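Local coordinates for protein collagen adhesin (Staphylococcus aureus, PDB 2F68) that binds collagen, probably by wrapping its domains around the triple helix in a "collagen hug", and so probably helps the bacterium adhere to host tissue, at residues T185-Q191 against V271-W277; L198-N202 against I256-T260; Y179-D183 against T243-G247. All blocks are in the same frame, centred on the assembly; numbering follows the deposited sequence.

How the interactions relate
All three contacts lie in the collagen-binding domain and all are partly buried. Interaction 1 joins two neighbouring strands of one sheet, and interaction 2 belongs to the facing sheet, where 256-260 meets an interruption of strand 194-207. Each turns one side to the sandwich interior, where Y258 of interaction 2 reaches D188, I190 and N272 of interaction 1, mixing buried polar groups with aliphatic packing. Interaction 3 lies farther from the chain centre, at the end of interaction 1's sheet, where the loop leading into strand 184-190 meets the exit of strand 239-244. The chemistry changes accordingly: a regular backbone ladder reinforced by side-chain amides in interaction 1, sparse bonding in interaction 2, and one side-chain-to-backbone bond in interaction 3.

Interaction 1. Residues T185-Q191 against V271-W277; sequences TIKDQIQ and VNNSQAW
Build two extended strands running antiparallel (164° between their directions, axes 4.5 Å apart at closest), with T185 opposite W277 and each step forward matched by one step back, to I190 opposite N272. T185 forms a hydrogen-bonded pair: its N gives to W277 O (3.0 Å) and its O accepts from W277 N (2.8 Å). I186, in a non-hydrogen-bonded pair, turns to the buried side, its CD1 3.8 Å from A276 CB; the small alanine lets the isoleucine end lie against it. K187 N gives to Q275 O (2.9 Å) and Q275 N to K187 O (3.0 Å), while the extended lysine chain on the exposed side brings CD to 3.7 Å from W277 CZ3. D188, buried and with chi1 t, accepts from N272 ND2 at OD1 (2.8 Å); N272 OD1 is hydrogen-bonded to the Y258 hydroxyl in the facing sheet. Q189 N gives to N273 O (2.6 Å) and N273 N to Q189 O (2.9 Å). The Q189 and Q275 side chains, both m,p, pair their amides: Q189 NE2 to Q275 OE1 2.9 Å, Q275 NE2 to Q189 OE1 3.0 Å. Water 1 links Q189 OE1 to N273 ND2, 3.3 Å from each. I190 turns inward towards Y258 and T260, and Q191 N closes the ladder on V271 O (3.3 Å). Alternating buried and exposed side chains mark a beta-sandwich sheet, here in an adhesin domain of probable immunoglobulin-like fold. With K155 NZ hydrogen-bonded to the backbone O of N272, buried D188 and N272 are consistent with the lysine–acid–asparagine site of intramolecular isopeptide bonds, although N272 is modelled with an ordinary amide.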
ATOM      1  N   THR A 185       4.814 -12.525 -25.402  1.00 22.65           N
ATOM      2  CA  THR A 185       5.213 -13.489 -24.380  1.00 23.23           C
ATOM      3  C   THR A 185       5.761 -12.779 -23.142  1.00 22.15           C
ATOM      4  O   THR A 185       6.735 -12.026 -23.225  1.00 22.24           O
ATOM      5  CB  THR A 185       6.259 -14.495 -24.922  1.00 24.07           C
ATOM      6  OG1 THR A 185       5.828 -15.005 -26.190  1.00 25.50           O
ATOM      7  CG2 THR A 185       6.451 -15.657 -23.952  1.00 24.03           C
ATOM      8  N   ILE A 186       5.119 -13.021 -22.002  1.00 22.22           N
ATOM      9  CA  ILE A 186       5.533 -12.440 -20.727  1.00 21.70           C
ATOM     10  C   ILE A 186       5.875 -13.551 -19.734  1.00 21.98           C
ATOM     11  O   ILE A 186       5.041 -14.412 -19.444  1.00 22.96           O
ATOM     12  CB  ILE A 186       4.435 -11.511 -20.118  1.00 21.03           C
ATOM     13  CG1 ILE A 186       3.869 -10.532 -21.163  1.00 23.15           C
ATOM     14  CG2 ILE A 186       4.957 -10.786 -18.871  1.00 21.94           C
ATOM     15  CD1 ILE A 186       4.864  -9.514 -21.727  1.00 22.04           C
ATOM     16  N   LYS A 187       7.105 -13.530 -19.226  1.00 20.46           N
ATOM     17  CA  LYS A 187       7.554 -14.510 -18.237  1.00 21.42           C
ATOM     18  C   LYS A 187       7.806 -13.845 -16.885  1.00 20.81           C
ATOM     19  O   LYS A 187       8.861 -13.247 -16.660  1.00 21.90           O
ATOM     20  CB  LYS A 187       8.806 -15.249 -18.724  1.00 21.53           C
ATOM     21  CG  LYS A 187       8.552 -16.224 -19.865  1.00 22.87           C
ATOM     22  CD  LYS A 187       9.803 -17.021 -20.201  1.00 24.25           C
ATOM     23  CE  LYS A 187       9.557 -17.974 -21.358  1.00 25.66           C
ATOM     24  NZ  LYS A 187      10.777 -18.753 -21.705  1.00 27.60           N
ATOM     25  N   ASP A 188       6.823 -13.956 -15.993  1.00 20.79           N
ATOM     26  CA  ASP A 188       6.874 -13.315 -14.680  1.00 20.86           C
ATOM     27  C   ASP A 188       7.391 -14.267 -13.602  1.00 20.12           C
ATOM     28  O   ASP A 188       7.052 -15.451 -13.590  1.00 19.84           O
ATOM     29  CB  ASP A 188       5.490 -12.776 -14.301  1.00 21.27           C
ATOM     30  CG  ASP A 188       5.518 -11.889 -13.069  1.00 24.34           C
ATOM     31  OD1 ASP A 188       5.610 -12.424 -11.943  1.00 18.82           O
ATOM     32  OD2 ASP A 188       5.429 -10.654 -13.226  1.00 25.87           O
ATOM     33  N   GLN A 189       8.219 -13.731 -12.707  1.00 20.43           N
ATOM     34  CA  GLN A 189       8.751 -14.480 -11.569  1.00 21.05           C
ATOM     35  C   GLN A 189       8.572 -13.672 -10.285  1.00 20.62           C
ATOM     36  O   GLN A 189       9.086 -12.557 -10.168  1.00 21.05           O
ATOM     37  CB  GLN A 189      10.236 -14.817 -11.765  1.00 21.63           C
ATOM     38  CG  GLN A 189      10.569 -15.620 -13.022  1.00 21.31           C
ATOM     39  CD  GLN A 189      10.814 -14.747 -14.242  1.00 18.60           C
ATOM     40  OE1 GLN A 189      11.338 -13.637 -14.137  1.00 20.23           O
ATOM     41  NE2 GLN A 189      10.441 -15.253 -15.412  1.00 18.61           N
ATOM     42  N   ILE A 190       7.835 -14.238  -9.333  1.00 21.84           N
ATOM     43  CA  ILE A 190       7.605 -13.591  -8.042  1.00 22.38           C
ATOM     44  C   ILE A 190       8.656 -14.066  -7.039  1.00 24.07           C
ATOM     45  O   ILE A 190       8.795 -15.267  -6.796  1.00 24.73           O
ATOM     46  CB  ILE A 190       6.173 -13.853  -7.506  1.00 22.01           C
ATOM     47  CG1 ILE A 190       5.132 -13.619  -8.608  1.00 21.82           C
ATOM     48  CG2 ILE A 190       5.883 -12.970  -6.295  1.00 21.19           C
ATOM     49  CD1 ILE A 190       3.817 -14.348  -8.396  1.00 22.73           C
ATOM     50  N   GLN A 191       9.391 -13.114  -6.469  1.00 24.38           N
ATOM     51  CA  GLN A 191      10.512 -13.417  -5.574  1.00 25.95           C
ATOM     52  C   GLN A 191      10.055 -13.855  -4.179  1.00 25.73           C
ATOM     53  O   GLN A 191       8.859 -13.853  -3.877  1.00 23.51           O
ATOM     54  CB  GLN A 191      11.476 -12.225  -5.485  1.00 25.21           C
ATOM     55  CG  GLN A 191      12.012 -11.728  -6.833  1.00 25.96           C
ATOM     56  CD  GLN A 191      12.753 -12.798  -7.622  1.00 28.19           C
ATOM     57  OE1 GLN A 191      12.411 -13.086  -8.770  1.00 25.60           O
ATOM     58  NE2 GLN A 191      13.773 -13.394  -7.010  1.00 23.93           N
ATOM     59  N   VAL A 271       9.888  -7.926  -4.217  1.00 22.60           N
ATOM     60  CA  VAL A 271      10.292  -7.779  -5.615  1.00 21.56           C
ATOM     61  C   VAL A 271       9.515  -8.723  -6.532  1.00 21.04           C
ATOM     62  O   VAL A 271       9.227  -9.865  -6.170  1.00 21.18           O
ATOM     63  CB  VAL A 271      11.819  -8.022  -5.796  1.00 21.44           C
ATOM     64  CG1 VAL A 271      12.298  -7.506  -7.150  1.00 21.83           C
ATOM     65  CG2 VAL A 271      12.616  -7.360  -4.675  1.00 23.57           C
ATOM     66  N   ASN A 272       9.175  -8.222  -7.716  1.00 20.90           N
ATOM     67  CA  ASN A 272       8.582  -9.029  -8.775  1.00 20.01           C
ATOM     68  C   ASN A 272       9.315  -8.762 -10.087  1.00 20.24           C
ATOM     69  O   ASN A 272       9.533  -7.607 -10.461  1.00 20.13           O
ATOM     70  CB  ASN A 272       7.083  -8.731  -8.903  1.00 20.53           C
ATOM     71  CG  ASN A 272       6.378  -9.631  -9.911  1.00 20.93           C
ATOM     72  OD1 ASN A 272       5.443  -9.201 -10.584  1.00 27.60           O
ATOM     73  ND2 ASN A 272       6.816 -10.881 -10.010  1.00 19.56           N
ATOM     74  N   ASN A 273       9.710  -9.835 -10.768  1.00 19.14           N
ATOM     75  CA  ASN A 273      10.488  -9.734 -12.002  1.00 19.63           C
ATOM     76  C   ASN A 273       9.747 -10.301 -13.209  1.00 19.03           C
ATOM     77  O   ASN A 273       9.008 -11.276 -13.084  1.00 18.06           O
ATOM     78  CB  ASN A 273      11.842 -10.434 -11.841  1.00 19.59           C
ATOM     79  CG  ASN A 273      12.697  -9.823 -10.738  1.00 22.93           C
ATOM     80  OD1 ASN A 273      12.642  -8.619 -10.481  1.00 24.18           O
ATOM     81  ND2 ASN A 273      13.500 -10.657 -10.087  1.00 24.35           N
ATOM     82  N   SER A 274       9.949  -9.682 -14.372  1.00 18.69           N
ATOM     83  CA  SER A 274       9.307 -10.127 -15.610  1.00 18.34           C
ATOM     84  C   SER A 274      10.137  -9.823 -16.858  1.00 17.91           C
ATOM     85  O   SER A 274      10.821  -8.799 -16.929  1.00 18.21           O
ATOM     86  CB  SER A 274       7.909  -9.516 -15.747  1.00 17.80           C
ATOM     87  OG  SER A 274       7.971  -8.105 -15.855  1.00 18.55           O
ATOM     88  N   GLN A 275      10.062 -10.726 -17.834  1.00 20.30           N
ATOM     89  CA  GLN A 275      10.732 -10.560 -19.125  1.00 18.85           C
ATOM     90  C   GLN A 275       9.695 -10.544 -20.246  1.00 20.74           C
ATOM     91  O   GLN A 275       8.707 -11.281 -20.192  1.00 20.67           O
ATOM     92  CB  GLN A 275      11.752 -11.678 -19.362  1.00 19.88           C
ATOM     93  CG  GLN A 275      12.909 -11.721 -18.361  1.00 18.59           C
ATOM     94  CD  GLN A 275      12.567 -12.472 -17.082  1.00 21.39           C
ATOM     95  OE1 GLN A 275      11.963 -13.546 -17.117  1.00 21.43           O
ATOM     96  NE2 GLN A 275      12.961 -11.909 -15.945  1.00 21.16           N
ATOM     97  N   ALA A 276       9.926  -9.713 -21.259  1.00 19.30           N
ATOM     98  CA  ALA A 276       8.942  -9.504 -22.323  1.00 19.78           C
ATOM     99  C   ALA A 276       9.475  -9.791 -23.726  1.00 19.70           C
ATOM    100  O   ALA A 276      10.588  -9.391 -24.076  1.00 19.70           O
ATOM    101  CB  ALA A 276       8.379  -8.091 -22.249  1.00 19.42           C
ATOM    102  N   TRP A 277       8.662 -10.486 -24.520  1.00 20.29           N
ATOM    103  CA  TRP A 277       8.952 -10.746 -25.928  1.00 20.64           C
ATOM    104  C   TRP A 277       7.830 -10.198 -26.807  1.00 21.55           C
ATOM    105  O   TRP A 277       6.734 -10.765 -26.854  1.00 21.04           O
ATOM    106  CB  TRP A 277       9.127 -12.247 -26.181  1.00 22.32           C
ATOM    107  CG  TRP A 277      10.422 -12.812 -25.685  1.00 21.88           C
ATOM    108  CD1 TRP A 277      11.570 -12.981 -26.404  1.00 26.13           C
ATOM    109  CD2 TRP A 277      10.700 -13.295 -24.365  1.00 21.59           C
ATOM    110  NE1 TRP A 277      12.548 -13.535 -25.613  1.00 23.33           N
ATOM    111  CE2 TRP A 277      12.042 -13.739 -24.357  1.00 23.26           C
ATOM    112  CE3 TRP A 277       9.946 -13.395 -23.187  1.00 21.79           C
ATOM    113  CZ2 TRP A 277      12.648 -14.274 -23.215  1.00 24.76           C
ATOM    114  CZ3 TRP A 277      10.551 -13.927 -22.052  1.00 22.00           C
ATOM    115  CH2 TRP A 277      11.889 -14.359 -22.076  1.00 24.84           C
TER
HETATM  116  O   HOH W   1      13.871 -13.213 -12.111  1.00 26.60           O

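Interaction 2. Residues L198-N202 against I256-T260; sequences LSTLN and INYKT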
ATOM      1  N   LEU A 198      -3.878 -17.312  -6.224  1.00 30.74           N
ATOM      2  CA  LEU A 198      -4.394 -17.587  -7.567  1.00 31.49           C
ATOM      3  C   LEU A 198      -5.818 -17.070  -7.782  1.00 30.87           C
ATOM      4  O   LEU A 198      -6.185 -16.689  -8.898  1.00 29.26           O
ATOM      5  CB  LEU A 198      -4.320 -19.093  -7.863  1.00 32.92           C
ATOM      6  CG  LEU A 198      -4.692 -19.627  -9.252  1.00 32.29           C
ATOM      7  CD1 LEU A 198      -3.767 -19.084 -10.334  1.00 35.88           C
ATOM      8  CD2 LEU A 198      -4.686 -21.148  -9.257  1.00 33.27           C
ATOM      9  N   SER A 199      -6.607 -17.053  -6.710  1.00 30.65           N
ATOM     10  CA  SER A 199      -8.004 -16.616  -6.763  1.00 30.78           C
ATOM     11  C   SER A 199      -8.164 -15.111  -6.992  1.00 30.36           C
ATOM     12  O   SER A 199      -9.237 -14.651  -7.394  1.00 29.92           O
ATOM     13  CB  SER A 199      -8.740 -17.037  -5.487  1.00 32.49           C
ATOM     14  OG  SER A 199      -8.138 -16.471  -4.336  1.00 34.09           O
ATOM     15  N   THR A 200      -7.098 -14.355  -6.738  1.00 28.84           N
ATOM     16  CA  THR A 200      -7.121 -12.896  -6.876  1.00 28.80           C
ATOM     17  C   THR A 200      -6.447 -12.417  -8.167  1.00 29.46           C
ATOM     18  O   THR A 200      -5.899 -11.314  -8.216  1.00 28.94           O
ATOM     19  CB  THR A 200      -6.458 -12.201  -5.660  1.00 27.98           C
ATOM     20  OG1 THR A 200      -5.123 -12.696  -5.489  1.00 26.77           O
ATOM     21  CG2 THR A 200      -7.260 -12.450  -4.387  1.00 27.37           C
ATOM     22  N   LEU A 201      -6.510 -13.245  -9.210  1.00 29.48           N
ATOM     23  CA  LEU A 201      -5.855 -12.952 -10.486  1.00 29.75           C
ATOM     24  C   LEU A 201      -6.542 -11.800 -11.230  1.00 31.26           C
ATOM     25  O   LEU A 201      -6.132 -10.651 -11.095  1.00 35.04           O
ATOM     26  CB  LEU A 201      -5.777 -14.219 -11.357  1.00 30.61           C
ATOM     27  CG  LEU A 201      -4.656 -14.422 -12.394  1.00 30.34           C
ATOM     28  CD1 LEU A 201      -4.823 -13.540 -13.634  1.00 27.33           C
ATOM     29  CD2 LEU A 201      -3.261 -14.252 -11.787  1.00 29.62           C
ATOM     30  N   ASN A 202      -7.588 -12.122 -11.993  1.00 28.83           N
ATOM     31  CA  ASN A 202      -8.344 -11.169 -12.835  1.00 27.32           C
ATOM     32  C   ASN A 202      -7.570 -10.445 -13.951  1.00 24.89           C
ATOM     33  O   ASN A 202      -6.468  -9.933 -13.735  1.00 24.57           O
ATOM     34  CB  ASN A 202      -9.221 -10.201 -12.003  1.00 27.31           C
ATOM     35  CG  ASN A 202      -8.437  -9.047 -11.385  1.00 29.96           C
ATOM     36  OD1 ASN A 202      -8.245  -8.998 -10.169  1.00 30.10           O
ATOM     37  ND2 ASN A 202      -7.997  -8.107 -12.216  1.00 29.63           N
ATOM     38  N   ILE A 256      -3.100  -7.358 -16.288  1.00 22.11           N
ATOM     39  CA  ILE A 256      -3.152  -8.539 -15.427  1.00 22.42           C
ATOM     40  C   ILE A 256      -2.768  -8.191 -13.988  1.00 21.86           C
ATOM     41  O   ILE A 256      -1.599  -7.936 -13.682  1.00 22.65           O
ATOM     42  CB  ILE A 256      -2.274  -9.700 -15.972  1.00 21.83           C
ATOM     43  CG1 ILE A 256      -2.688 -10.058 -17.405  1.00 23.32           C
ATOM     44  CG2 ILE A 256      -2.369 -10.927 -15.058  1.00 23.11           C
ATOM     45  CD1 ILE A 256      -1.670 -10.889 -18.166  1.00 23.52           C
ATOM     46  N   ASN A 257      -3.774  -8.178 -13.118  1.00 21.07           N
ATOM     47  CA  ASN A 257      -3.589  -7.929 -11.693  1.00 21.88           C
ATOM     48  C   ASN A 257      -3.385  -9.244 -10.939  1.00 21.02           C
ATOM     49  O   ASN A 257      -3.683 -10.315 -11.471  1.00 20.28           O
ATOM     50  CB  ASN A 257      -4.802  -7.161 -11.142  1.00 22.27           C
ATOM     51  CG  ASN A 257      -4.672  -6.818  -9.663  1.00 28.04           C
ATOM     52  OD1 ASN A 257      -5.546  -7.151  -8.862  1.00 31.03           O
ATOM     53  ND2 ASN A 257      -3.583  -6.150  -9.296  1.00 25.87           N
ATOM     54  N   TYR A 258      -2.841  -9.158  -9.724  1.00 19.64           N
ATOM     55  CA  TYR A 258      -2.819 -10.275  -8.767  1.00 20.48           C
ATOM     56  C   TYR A 258      -2.242  -9.868  -7.413  1.00 21.50           C
ATOM     57  O   TYR A 258      -1.361  -9.009  -7.333  1.00 21.46           O
ATOM     58  CB  TYR A 258      -2.094 -11.513  -9.322  1.00 20.42           C
ATOM     59  CG  TYR A 258      -0.640 -11.309  -9.685  1.00 18.85           C
ATOM     60  CD1 TYR A 258       0.370 -11.520  -8.747  1.00 19.06           C
ATOM     61  CD2 TYR A 258      -0.273 -10.929 -10.975  1.00 19.51           C
ATOM     62  CE1 TYR A 258       1.708 -11.344  -9.080  1.00 18.22           C
ATOM     63  CE2 TYR A 258       1.061 -10.749 -11.316  1.00 22.21           C
ATOM     64  CZ  TYR A 258       2.045 -10.958 -10.365  1.00 20.61           C
ATOM     65  OH  TYR A 258       3.367 -10.783 -10.701  1.00 22.64           O
ATOM     66  N   LYS A 259      -2.748 -10.499  -6.355  1.00 21.06           N
ATOM     67  CA  LYS A 259      -2.309 -10.220  -4.990  1.00 22.61           C
ATOM     68  C   LYS A 259      -1.409 -11.330  -4.455  1.00 22.55           C
ATOM     69  O   LYS A 259      -1.664 -12.515  -4.685  1.00 23.36           O
ATOM     70  CB  LYS A 259      -3.513 -10.031  -4.063  1.00 22.85           C
ATOM     71  CG  LYS A 259      -4.362  -8.804  -4.371  1.00 28.07           C
ATOM     72  CD  LYS A 259      -5.565  -8.720  -3.445  1.00 33.55           C
ATOM     73  CE  LYS A 259      -6.450  -7.534  -3.794  1.00 37.06           C
ATOM     74  NZ  LYS A 259      -7.629  -7.437  -2.891  1.00 43.36           N
ATOM     75  N   THR A 260      -0.358 -10.932  -3.742  1.00 22.78           N
ATOM     76  CA  THR A 260       0.576 -11.877  -3.132  1.00 23.43           C
ATOM     77  C   THR A 260       0.569 -11.744  -1.611  1.00 24.53           C
ATOM     78  O   THR A 260       0.849 -10.671  -1.070  1.00 23.84           O
ATOM     79  CB  THR A 260       2.016 -11.693  -3.665  1.00 22.48           C
ATOM     80  OG1 THR A 260       2.393 -10.314  -3.573  1.00 25.79           O
ATOM     81  CG2 THR A 260       2.120 -12.150  -5.116  1.00 18.26           C
TER
HETATM   82  O   HOH W   2      -6.840  -8.881  -7.033  1.00 39.43           O
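Hydrogen bonding across the segments is sparse: one backbone bond, N257 N to N202 O (3.3 Å), and one weak bond to a side-chain hydroxyl, K259 N to T200 OG1 (3.3 Å), whose stronger partner is D197 O. Between these two points the chains almost collide: L201 O lies only 2.5 Å from N257 O, two acceptors with no proton to share, while Y258 CA makes a nearly linear CA-H...O contact to T200 O (3.3 Å). The unusual phi/psi of N202 (61/134°) marks a break in the extended conformation. Strand 194-207 is thus locally broken within its sheet of this sandwich domain: K259 is still backbone-bonded to D197, N202 O keeps a backbone link to N257, and strand 252-262 is also paired with 166-173. Water 2 lies 2.9 Å from T200 O and 2.8 Å from N257 OD1, close enough to bridge them. Apolar packing comes from L201, whose apolar side chain suits a buried spot: CD1 touches I256 CG2 and CD2 touches Y258 CB, both at 3.9 Å.

Interaction 3. Residues Y179-D183 against T243-G247; sequences YVSKD and TIPQG
This contact joins a loop to the start of a helix at one end of the domain's sandwich: the irregular segment 179-183, just before strand 184-190, lies against the point where strand 239-244 passes into the short helix 246-249. In the loop, V180 (-118/138°) and D183 (-74/132°) are extended, while S181 (-87/-20°) makes the bend. The two chains come closest at D183 and P245, whose CA atoms are 4.6 Å apart, with D183 CA 3.4 Å from I244 O; immediately beyond, the backbones of I184 and I244 are already paired. P245 occupies the N-cap position, and its fixed phi (-60°, psi 153°) suits the bend from strand to helix; Q246 and G247 then take helical angles. A helix start exposes backbone amides that the helix itself does not satisfy, and the short acidic D183 meets one: with chi1 m, its OD1 accepts from Q246 N (3.0 Å). Q246 buries the largest area here. Its CB points toward the loop, 3.4 Å from K182 O, and with chi1 p and chi2 t its NE2 comes 2.8 Å from S181 O, at an angle too poor for a hydrogen bond. V180 supplies the apolar part, its CG1 4.0 Å from Q246 CB. K182's CB points away, and its NZ forms a salt bridge with E285; the S181 hydroxyl bonds Q279 O. The result is a helix N-terminus with proline at the N-cap, whose first-turn amide is accepted by an aspartate from the adjacent loop, at one end of the beta-sandwich.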
ATOM      1  N   TYR A 179      -0.913  -2.316 -33.105  1.00 25.08           N
ATOM      2  CA  TYR A 179      -0.819  -3.565 -33.857  1.00 24.37           C
ATOM      3  C   TYR A 179       0.513  -4.257 -33.579  1.00 24.43           C
ATOM      4  O   TYR A 179       1.561  -3.610 -33.531  1.00 23.88           O
ATOM      5  CB  TYR A 179      -0.984  -3.305 -35.360  1.00 25.58           C
ATOM      6  CG  TYR A 179      -0.885  -4.545 -36.228  1.00 24.39           C
ATOM      7  CD1 TYR A 179      -2.006  -5.339 -36.476  1.00 27.40           C
ATOM      8  CD2 TYR A 179       0.328  -4.922 -36.804  1.00 25.05           C
ATOM      9  CE1 TYR A 179      -1.919  -6.479 -37.272  1.00 25.66           C
ATOM     10  CE2 TYR A 179       0.426  -6.059 -37.601  1.00 26.82           C
ATOM     11  CZ  TYR A 179      -0.701  -6.832 -37.831  1.00 24.64           C
ATOM     12  OH  TYR A 179      -0.609  -7.956 -38.619  1.00 24.51           O
ATOM     13  N   VAL A 180       0.458  -5.574 -33.399  1.00 24.53           N
ATOM     14  CA  VAL A 180       1.649  -6.365 -33.103  1.00 23.85           C
ATOM     15  C   VAL A 180       1.917  -7.403 -34.204  1.00 24.45           C
ATOM     16  O   VAL A 180       0.989  -8.035 -34.717  1.00 23.31           O
ATOM     17  CB  VAL A 180       1.574  -7.000 -31.677  1.00 23.91           C
ATOM     18  CG1 VAL A 180       0.602  -8.180 -31.624  1.00 22.63           C
ATOM     19  CG2 VAL A 180       2.956  -7.400 -31.182  1.00 29.97           C
ATOM     20  N   SER A 181       3.189  -7.550 -34.570  1.00 22.98           N
ATOM     21  CA  SER A 181       3.593  -8.433 -35.666  1.00 23.14           C
ATOM     22  C   SER A 181       3.840  -9.877 -35.224  1.00 23.15           C
ATOM     23  O   SER A 181       3.827 -10.794 -36.049  1.00 22.00           O
ATOM     24  CB  SER A 181       4.834  -7.876 -36.373  1.00 23.14           C
ATOM     25  OG  SER A 181       5.917  -7.732 -35.470  1.00 24.11           O
ATOM     26  N   LYS A 182       4.065 -10.069 -33.926  1.00 22.84           N
ATOM     27  CA  LYS A 182       4.329 -11.396 -33.362  1.00 24.22           C
ATOM     28  C   LYS A 182       3.550 -11.643 -32.067  1.00 23.20           C
ATOM     29  O   LYS A 182       2.882 -10.743 -31.553  1.00 22.73           O
ATOM     30  CB  LYS A 182       5.834 -11.608 -33.146  1.00 24.64           C
ATOM     31  CG  LYS A 182       6.516 -10.562 -32.261  1.00 25.71           C
ATOM     32  CD  LYS A 182       7.992 -10.874 -32.039  1.00 27.33           C
ATOM     33  CE  LYS A 182       8.194 -11.947 -30.975  1.00 35.18           C
ATOM     34  NZ  LYS A 182       9.636 -12.249 -30.757  1.00 34.52           N
ATOM     35  N   ASP A 183       3.639 -12.869 -31.551  1.00 22.45           N
ATOM     36  CA  ASP A 183       2.957 -13.252 -30.314  1.00 21.97           C
ATOM     37  C   ASP A 183       3.632 -12.648 -29.085  1.00 21.96           C
ATOM     38  O   ASP A 183       4.857 -12.709 -28.944  1.00 21.05           O
ATOM     39  CB  ASP A 183       2.896 -14.779 -30.182  1.00 22.04           C
ATOM     40  CG  ASP A 183       2.031 -15.432 -31.250  1.00 26.51           C
ATOM     41  OD1 ASP A 183       1.531 -14.724 -32.151  1.00 25.10           O
ATOM     42  OD2 ASP A 183       1.851 -16.667 -31.188  1.00 28.49           O
ATOM     43  N   THR A 243       1.078 -15.966 -22.582  1.00 23.72           N
ATOM     44  CA  THR A 243       1.249 -16.020 -24.031  1.00 23.10           C
ATOM     45  C   THR A 243      -0.020 -15.511 -24.710  1.00 23.85           C
ATOM     46  O   THR A 243      -1.110 -16.034 -24.476  1.00 23.50           O
ATOM     47  CB  THR A 243       1.572 -17.454 -24.516  1.00 22.96           C
ATOM     48  OG1 THR A 243       2.650 -17.995 -23.742  1.00 24.82           O
ATOM     49  CG2 THR A 243       1.959 -17.457 -25.991  1.00 25.32           C
ATOM     50  N   ILE A 244       0.130 -14.476 -25.534  1.00 23.79           N
ATOM     51  CA  ILE A 244      -0.993 -13.895 -26.269  1.00 24.07           C
ATOM     52  C   ILE A 244      -0.688 -13.894 -27.770  1.00 24.76           C
ATOM     53  O   ILE A 244       0.324 -13.326 -28.193  1.00 25.46           O
ATOM     54  CB  ILE A 244      -1.320 -12.449 -25.791  1.00 23.68           C
ATOM     55  CG1 ILE A 244      -1.519 -12.407 -24.270  1.00 24.06           C
ATOM     56  CG2 ILE A 244      -2.558 -11.908 -26.512  1.00 24.97           C
ATOM     57  CD1 ILE A 244      -1.352 -11.027 -23.651  1.00 26.89           C
ATOM     58  N   PRO A 245      -1.553 -14.543 -28.578  1.00 25.26           N
ATOM     59  CA  PRO A 245      -1.420 -14.547 -30.040  1.00 25.36           C
ATOM     60  C   PRO A 245      -1.494 -13.142 -30.633  1.00 24.33           C
ATOM     61  O   PRO A 245      -2.119 -12.255 -30.045  1.00 24.63           O
ATOM     62  CB  PRO A 245      -2.624 -15.376 -30.500  1.00 26.14           C
ATOM     63  CG  PRO A 245      -2.990 -16.206 -29.323  1.00 26.23           C
ATOM     64  CD  PRO A 245      -2.713 -15.339 -28.141  1.00 26.35           C
ATOM     65  N   GLN A 246      -0.865 -12.953 -31.791  1.00 24.83           N
ATOM     66  CA  GLN A 246      -0.775 -11.635 -32.429  1.00 25.06           C
ATOM     67  C   GLN A 246      -2.113 -11.107 -32.954  1.00 23.99           C
ATOM     68  O   GLN A 246      -2.290  -9.897 -33.107  1.00 23.10           O
ATOM     69  CB  GLN A 246       0.289 -11.628 -33.537  1.00 26.39           C
ATOM     70  CG  GLN A 246      -0.035 -12.472 -34.765  1.00 27.97           C
ATOM     71  CD  GLN A 246       1.008 -12.328 -35.858  1.00 26.55           C
ATOM     72  OE1 GLN A 246       0.806 -11.603 -36.831  1.00 28.58           O
ATOM     73  NE2 GLN A 246       2.138 -13.008 -35.693  1.00 21.29           N
ATOM     74  N   GLY A 247      -3.043 -12.021 -33.227  1.00 25.07           N
ATOM     75  CA  GLY A 247      -4.377 -11.663 -33.706  1.00 25.00           C
ATOM     76  C   GLY A 247      -5.239 -11.019 -32.637  1.00 26.56           C
ATOM     77  O   GLY A 247      -6.057 -10.145 -32.934  1.00 28.23           O
TER